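Local coordinates for prophage MuSo2, 43 kDa tail protein (Shewanella oneidensis, PDB 3CDD) that probably forms part of the baseplate at the tip of a Mu-like contractile phage tail, where three copies assemble into a trimer, at residues V8-G13 against A62-I67; V72-V77 against D173-L178. All coordinates share one frame; numbering follows the deposited sequence.

Contact 1. Residues V8-G13 against A62-I67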
loop_
_atom_site.group_PDB
_atom_site.type_symbol
_atom_site.label_atom_id
_atom_site.label_comp_id
_atom_site.label_asym_id
_atom_site.label_seq_id
_atom_site.Cartn_x
_atom_site.Cartn_y
_atom_site.Cartn_z
ATOM N N VAL A 8 -18.297 -29.065 2.444
ATOM C CA VAL A 8 -17.992 -29.626 1.124
ATOM C C VAL A 8 -17.972 -28.559 0.020
ATOM O O VAL A 8 -18.895 -27.746 -0.117
ATOM C CB VAL A 8 -18.945 -30.846 0.727
ATOM C CG1 VAL A 8 -19.054 -31.900 1.853
ATOM C CG2 VAL A 8 -20.340 -30.375 0.336
ATOM N N LEU A 9 -16.890 -28.547 -0.740
ATOM C CA LEU A 9 -16.834 -27.787 -1.967
ATOM C C LEU A 9 -17.149 -28.726 -3.122
ATOM O O LEU A 9 -16.522 -29.796 -3.268
ATOM C CB LEU A 9 -15.454 -27.165 -2.167
ATOM C CG LEU A 9 -15.293 -26.350 -3.454
ATOM C CD1 LEU A 9 -14.657 -24.990 -3.165
ATOM C CD2 LEU A 9 -14.516 -27.111 -4.512
ATOM N N LYS A 10 -18.113 -28.310 -3.942
ATOM C CA LYS A 10 -18.452 -29.009 -5.178
ATOM C C LYS A 10 -18.041 -28.122 -6.362
ATOM O O LYS A 10 -18.391 -26.949 -6.416
ATOM C CB LYS A 10 -19.951 -29.316 -5.232
ATOM C CG LYS A 10 -20.456 -30.288 -4.143
ATOM C CD LYS A 10 -21.910 -30.714 -4.416
ATOM C CE LYS A 10 -22.514 -31.459 -3.235
ATOM N NZ LYS A 10 -23.959 -31.818 -3.448
ATOM N N ALA A 11 -17.276 -28.692 -7.289
ATOM C CA ALA A 11 -16.896 -28.022 -8.532
ATOM C C ALA A 11 -16.609 -29.090 -9.580
ATOM O O ALA A 11 -15.902 -30.054 -9.306
ATOM C CB ALA A 11 -15.662 -27.143 -8.321
ATOM N N GLY A 12 -17.164 -28.927 -10.779
ATOM C CA GLY A 12 -16.892 -29.865 -11.876
ATOM C C GLY A 12 -17.463 -31.273 -11.717
ATOM O O GLY A 12 -16.906 -32.241 -12.250
ATOM N N GLY A 13 -18.580 -31.390 -10.995
ATOM C CA GLY A 13 -19.189 -32.700 -10.731
ATOM C C GLY A 13 -18.403 -33.482 -9.681
ATOM O O GLY A 13 -18.684 -34.660 -9.429
ATOM N N ALA A 62 -17.619 -23.091 -11.975
ATOM C CA ALA A 62 -18.735 -22.897 -11.036
ATOM C C ALA A 62 -18.541 -23.769 -9.801
ATOM O O ALA A 62 -18.077 -24.908 -9.895
ATOM C CB ALA A 62 -20.075 -23.192 -11.685
ATOM N N CYS A 63 -18.965 -23.234 -8.662
ATOM C CA CYS A 63 -18.485 -23.653 -7.369
ATOM C C CYS A 63 -19.576 -23.464 -6.297
ATOM O O CYS A 63 -20.267 -22.438 -6.289
ATOM C CB CYS A 63 -17.306 -22.734 -7.031
ATOM S SG CYS A 63 -16.341 -23.349 -5.755
ATOM N N THR A 64 -19.723 -24.434 -5.393
ATOM C CA THR A 64 -20.551 -24.248 -4.181
ATOM C C THR A 64 -19.853 -24.756 -2.927
ATOM O O THR A 64 -19.112 -25.747 -2.965
ATOM C CB THR A 64 -21.957 -24.916 -4.271
ATOM O OG1 THR A 64 -21.828 -26.347 -4.276
ATOM C CG2 THR A 64 -22.721 -24.456 -5.516
ATOM N N VAL A 65 -20.079 -24.071 -1.811
ATOM C CA VAL A 65 -19.652 -24.589 -0.525
ATOM C C VAL A 65 -20.880 -24.799 0.338
ATOM O O VAL A 65 -21.698 -23.885 0.488
ATOM C CB VAL A 65 -18.620 -23.708 0.188
ATOM C CG1 VAL A 65 -18.250 -24.340 1.540
ATOM C CG2 VAL A 65 -17.343 -23.495 -0.722
ATOM N N ASP A 66 -20.990 -26.023 0.869
ATOM C CA ASP A 66 -22.081 -26.452 1.757
ATOM C C ASP A 66 -21.560 -26.940 3.127
ATOM O O ASP A 66 -20.466 -27.522 3.234
ATOM C CB ASP A 66 -22.877 -27.587 1.101
ATOM C CG ASP A 66 -23.545 -27.175 -0.211
ATOM O OD1 ASP A 66 -23.956 -26.014 -0.368
ATOM O OD2 ASP A 66 -23.665 -28.038 -1.099
ATOM N N ILE A 67 -22.348 -26.683 4.166
ATOM C CA ILE A 67 -22.117 -27.248 5.491
ATOM C C ILE A 67 -23.347 -28.084 5.834
ATOM O O ILE A 67 -24.453 -27.555 5.912
ATOM C CB ILE A 67 -21.876 -26.171 6.599
ATOM C CG1 ILE A 67 -21.719 -26.855 7.974
ATOM C CG2 ILE A 67 -23.009 -25.121 6.620
ATOM C CD1 ILE A 67 -21.160 -25.961 9.087
HETATM O O HOH W 1 -21.264 -27.941 -2.114
HETATM O O HOH W 2 -18.318 -26.589 -11.756
#
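Val-8 and Asp-66 hold each other through a pair of backbone bonds, Val-8 N to Asp-66 O at 2.8 Å and Asp-66 N back to Val-8 O. Two residues further on, Lys-10 and Thr-64 repeat the exchange, with Lys-10 N 2.9 Å from Thr-64 O. Between these hydrogen-bonded pairs sits Leu-9 opposite Val-65, a non-hydrogen-bonded pair, and here Leu-9 CA makes a CA-H...O contact of 3.2 Å with Thr-64 O.

Most of the apolar packing lies on the face that carries Leu-9, Cys-63 and Val-65. Leu-9 has CG anti to its backbone N (chi1 179°), and its CD1 reaches Cys-63 SG at 3.5 Å while also touching Val-65 CG2. Leu-37 and Phe-35 of strand 34-42 cover this buried side.

The other face is mixed. Val-8 CG2 packs on Asp-66 CB at 3.8 Å. Water 1 sits among Thr-64 OG1 (2.7 Å), Val-8 O and, weakly, Asp-66 OD2, with more acceptors around it than its two protons can serve. Lys-10 extends across Asp-66 at about a right angle, but its NZ stays 4.5 Å from Asp-66 OD2, beyond a salt bridge; the carboxylate's ionic partner is Arg-71, at OD1. Where strand 7-11 ends and strand 62-67 begins, water 2 bridges Gly-12 N and Ala-62 O.

This is an antiparallel strand pair of the GpP-like N-terminal domain, a member of the phage barrel clan.

Contact 2. Residues V72-V77 against D173-L178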
loop_
_atom_site.group_PDB
_atom_site.type_symbol
_atom_site.label_atom_id
_atom_site.label_comp_id
_atom_site.label_asym_id
_atom_site.label_seq_id
_atom_site.Cartn_x
_atom_site.Cartn_y
_atom_site.Cartn_z
ATOM N N VAL A 72 -23.716 -22.334 1.737
ATOM C CA VAL A 72 -23.053 -21.214 2.403
ATOM C C VAL A 72 -22.724 -20.135 1.366
ATOM O O VAL A 72 -22.921 -18.944 1.612
ATOM C CB VAL A 72 -21.784 -21.683 3.165
ATOM C CG1 VAL A 72 -21.073 -20.495 3.851
ATOM C CG2 VAL A 72 -22.141 -22.736 4.209
ATOM N N ILE A 73 -22.235 -20.563 0.204
ATOM C CA ILE A 73 -21.788 -19.642 -0.851
ATOM C C ILE A 73 -21.845 -20.332 -2.212
ATOM O O ILE A 73 -21.496 -21.522 -2.353
ATOM C CB ILE A 73 -20.356 -19.013 -0.576
ATOM C CG1 ILE A 73 -20.068 -17.830 -1.520
ATOM C CG2 ILE A 73 -19.201 -20.083 -0.607
ATOM C CD1 ILE A 73 -18.816 -17.053 -1.149
ATOM N N THR A 74 -22.281 -19.564 -3.213
ATOM C CA THR A 74 -22.430 -20.040 -4.582
ATOM C C THR A 74 -21.738 -19.044 -5.523
ATOM O O THR A 74 -22.103 -17.854 -5.590
ATOM C CB THR A 74 -23.924 -20.155 -4.963
ATOM O OG1 THR A 74 -24.618 -20.947 -3.989
ATOM C CG2 THR A 74 -24.113 -20.760 -6.356
ATOM N N GLY A 75 -20.742 -19.529 -6.254
ATOM C CA GLY A 75 -20.015 -18.657 -7.182
ATOM C C GLY A 75 -19.094 -19.386 -8.131
ATOM O O GLY A 75 -19.450 -20.434 -8.669
ATOM N N TYR A 76 -17.914 -18.807 -8.335
ATOM C CA TYR A 76 -16.930 -19.310 -9.277
ATOM C C TYR A 76 -15.538 -19.253 -8.679
ATOM O O TYR A 76 -15.237 -18.388 -7.874
ATOM C CB TYR A 76 -16.925 -18.460 -10.550
ATOM C CG TYR A 76 -18.266 -18.344 -11.200
ATOM C CD1 TYR A 76 -18.720 -19.325 -12.082
ATOM C CD2 TYR A 76 -19.088 -17.252 -10.936
ATOM C CE1 TYR A 76 -19.975 -19.225 -12.683
ATOM C CE2 TYR A 76 -20.336 -17.134 -11.543
ATOM C CZ TYR A 76 -20.770 -18.124 -12.409
ATOM O OH TYR A 76 -22.009 -18.009 -12.997
ATOM N N VAL A 77 -14.688 -20.180 -9.105
ATOM C CA VAL A 77 -13.290 -20.158 -8.745
ATOM C C VAL A 77 -12.633 -19.027 -9.493
ATOM O O VAL A 77 -12.712 -18.959 -10.725
ATOM C CB VAL A 77 -12.594 -21.495 -9.112
ATOM C CG1 VAL A 77 -11.095 -21.404 -8.865
ATOM C CG2 VAL A 77 -13.199 -22.628 -8.297
ATOM N N ASP A 173 -27.400 -13.380 -1.682
ATOM C CA ASP A 173 -27.823 -14.419 -0.739
ATOM C C ASP A 173 -26.892 -15.613 -0.873
ATOM O O ASP A 173 -25.950 -15.555 -1.660
ATOM C CB ASP A 173 -29.304 -14.774 -0.946
ATOM C CG ASP A 173 -29.595 -15.340 -2.336
ATOM O OD1 ASP A 173 -28.658 -15.827 -3.018
ATOM O OD2 ASP A 173 -30.776 -15.319 -2.739
ATOM N N THR A 174 -27.132 -16.692 -0.124
ATOM C CA THR A 174 -26.233 -17.848 -0.171
ATOM C C THR A 174 -26.215 -18.528 -1.545
ATOM O O THR A 174 -25.302 -19.294 -1.849
ATOM C CB THR A 174 -26.531 -18.902 0.915
ATOM O OG1 THR A 174 -27.816 -19.497 0.673
ATOM C CG2 THR A 174 -26.468 -18.288 2.309
ATOM N N PHE A 175 -27.222 -18.240 -2.364
ATOM C CA PHE A 175 -27.322 -18.831 -3.700
ATOM C C PHE A 175 -26.722 -17.923 -4.789
ATOM O O PHE A 175 -26.774 -18.233 -5.972
ATOM C CB PHE A 175 -28.764 -19.277 -3.982
ATOM C CG PHE A 175 -29.171 -20.503 -3.181
ATOM C CD1 PHE A 175 -29.756 -20.372 -1.917
ATOM C CD2 PHE A 175 -28.933 -21.783 -3.672
ATOM C CE1 PHE A 175 -30.106 -21.498 -1.162
ATOM C CE2 PHE A 175 -29.297 -22.910 -2.928
ATOM C CZ PHE A 175 -29.880 -22.765 -1.673
ATOM N N GLY A 176 -26.103 -16.821 -4.368
ATOM C CA GLY A 176 -25.428 -15.918 -5.299
ATOM C C GLY A 176 -26.397 -15.122 -6.149
ATOM O O GLY A 176 -26.045 -14.670 -7.251
ATOM N N ASN A 177 -27.626 -14.982 -5.653
ATOM C CA ASN A 177 -28.621 -14.102 -6.278
ATOM C C ASN A 177 -28.331 -12.696 -5.815
ATOM O O ASN A 177 -27.911 -12.527 -4.692
ATOM C CB ASN A 177 -30.033 -14.458 -5.810
ATOM C CG ASN A 177 -30.469 -15.863 -6.223
ATOM O OD1 ASN A 177 -30.226 -16.303 -7.355
ATOM N ND2 ASN A 177 -31.165 -16.558 -5.313
ATOM N N LEU A 178 -28.592 -11.693 -6.649
ATOM C CA LEU A 178 -28.593 -10.284 -6.207
ATOM C C LEU A 178 -29.796 -9.958 -5.307
ATOM O O LEU A 178 -30.945 -10.235 -5.675
ATOM C CB LEU A 178 -28.580 -9.343 -7.409
ATOM C CG LEU A 178 -28.479 -7.851 -7.080
ATOM C CD1 LEU A 178 -27.095 -7.516 -6.526
ATOM C CD2 LEU A 178 -28.788 -7.005 -8.292
HETATM O O HOH W 3 -23.257 -16.485 -2.048
#
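A type I beta turn, Asp-173 to Gly-176, meets strand 70-84 at a classic beta bulge, where Val-72 and Ile-73 both face Val-65. The turn joins strands 169-172 and 178-181 of the gp44-like second domain, whereas the bulged strand belongs to the GpP-like N-terminal region, so the contact is a junction between two family modules.

Thr-74 and Thr-174 carry it, Thr-74 supplying the one direct hydrogen bond. Its CB points toward the turn, and OG1, anti to the carbonyl carbon (chi1 -53°), donates to Thr-174 O at 2.8 Å, arriving in the carbonyl plane on a lone pair. The same OG1 is also hydrogen-bonded to Arg-71 NH1, so this hydroxyl links the turn to the strand and also meets an arginine of that strand. The methyl of Thr-74 lies against the turn's backbone, CG2 3.7 Å from Phe-175 O. Thr-174 CB and CG2 make van der Waals contacts with Val-72 O, each at 3.7 Å.

Water 3 adds a looser bridge, donating to Asp-173 O and accepting a weak bond from Thr-74 N. Gly-176 adopts positive phi, and its CA comes 3.9 Å from Thr-74 O.

The turn itself is braced from within by Asp-173. Its OD1 takes Asn-177 N at 3.0 Å from above the carboxylate plane, together with a weak bond from Phe-175 N, while OD2 offers its syn lone pair to Asn-177 ND2 at 2.9 Å.

How the contacts relate
The centres of contacts 1 and 2 lie about 11 Å apart, and both segments of contact 1 precede those of contact 2 in the sequence. Strands 62-67 and 70-84 are consecutive and pair antiparallel in the same sheet: Val-65 O lies 2.8 Å from Val-72 N, and Ile-67 packs on Val-72. Strand 62-67 pairs antiparallel with both strand 7-11 and strand 70-84. Contact 1 stays inside the N-terminal family region, while contact 2 reaches from it to the second. Together they trace a path from strand 7-11 across the sheet to the next module.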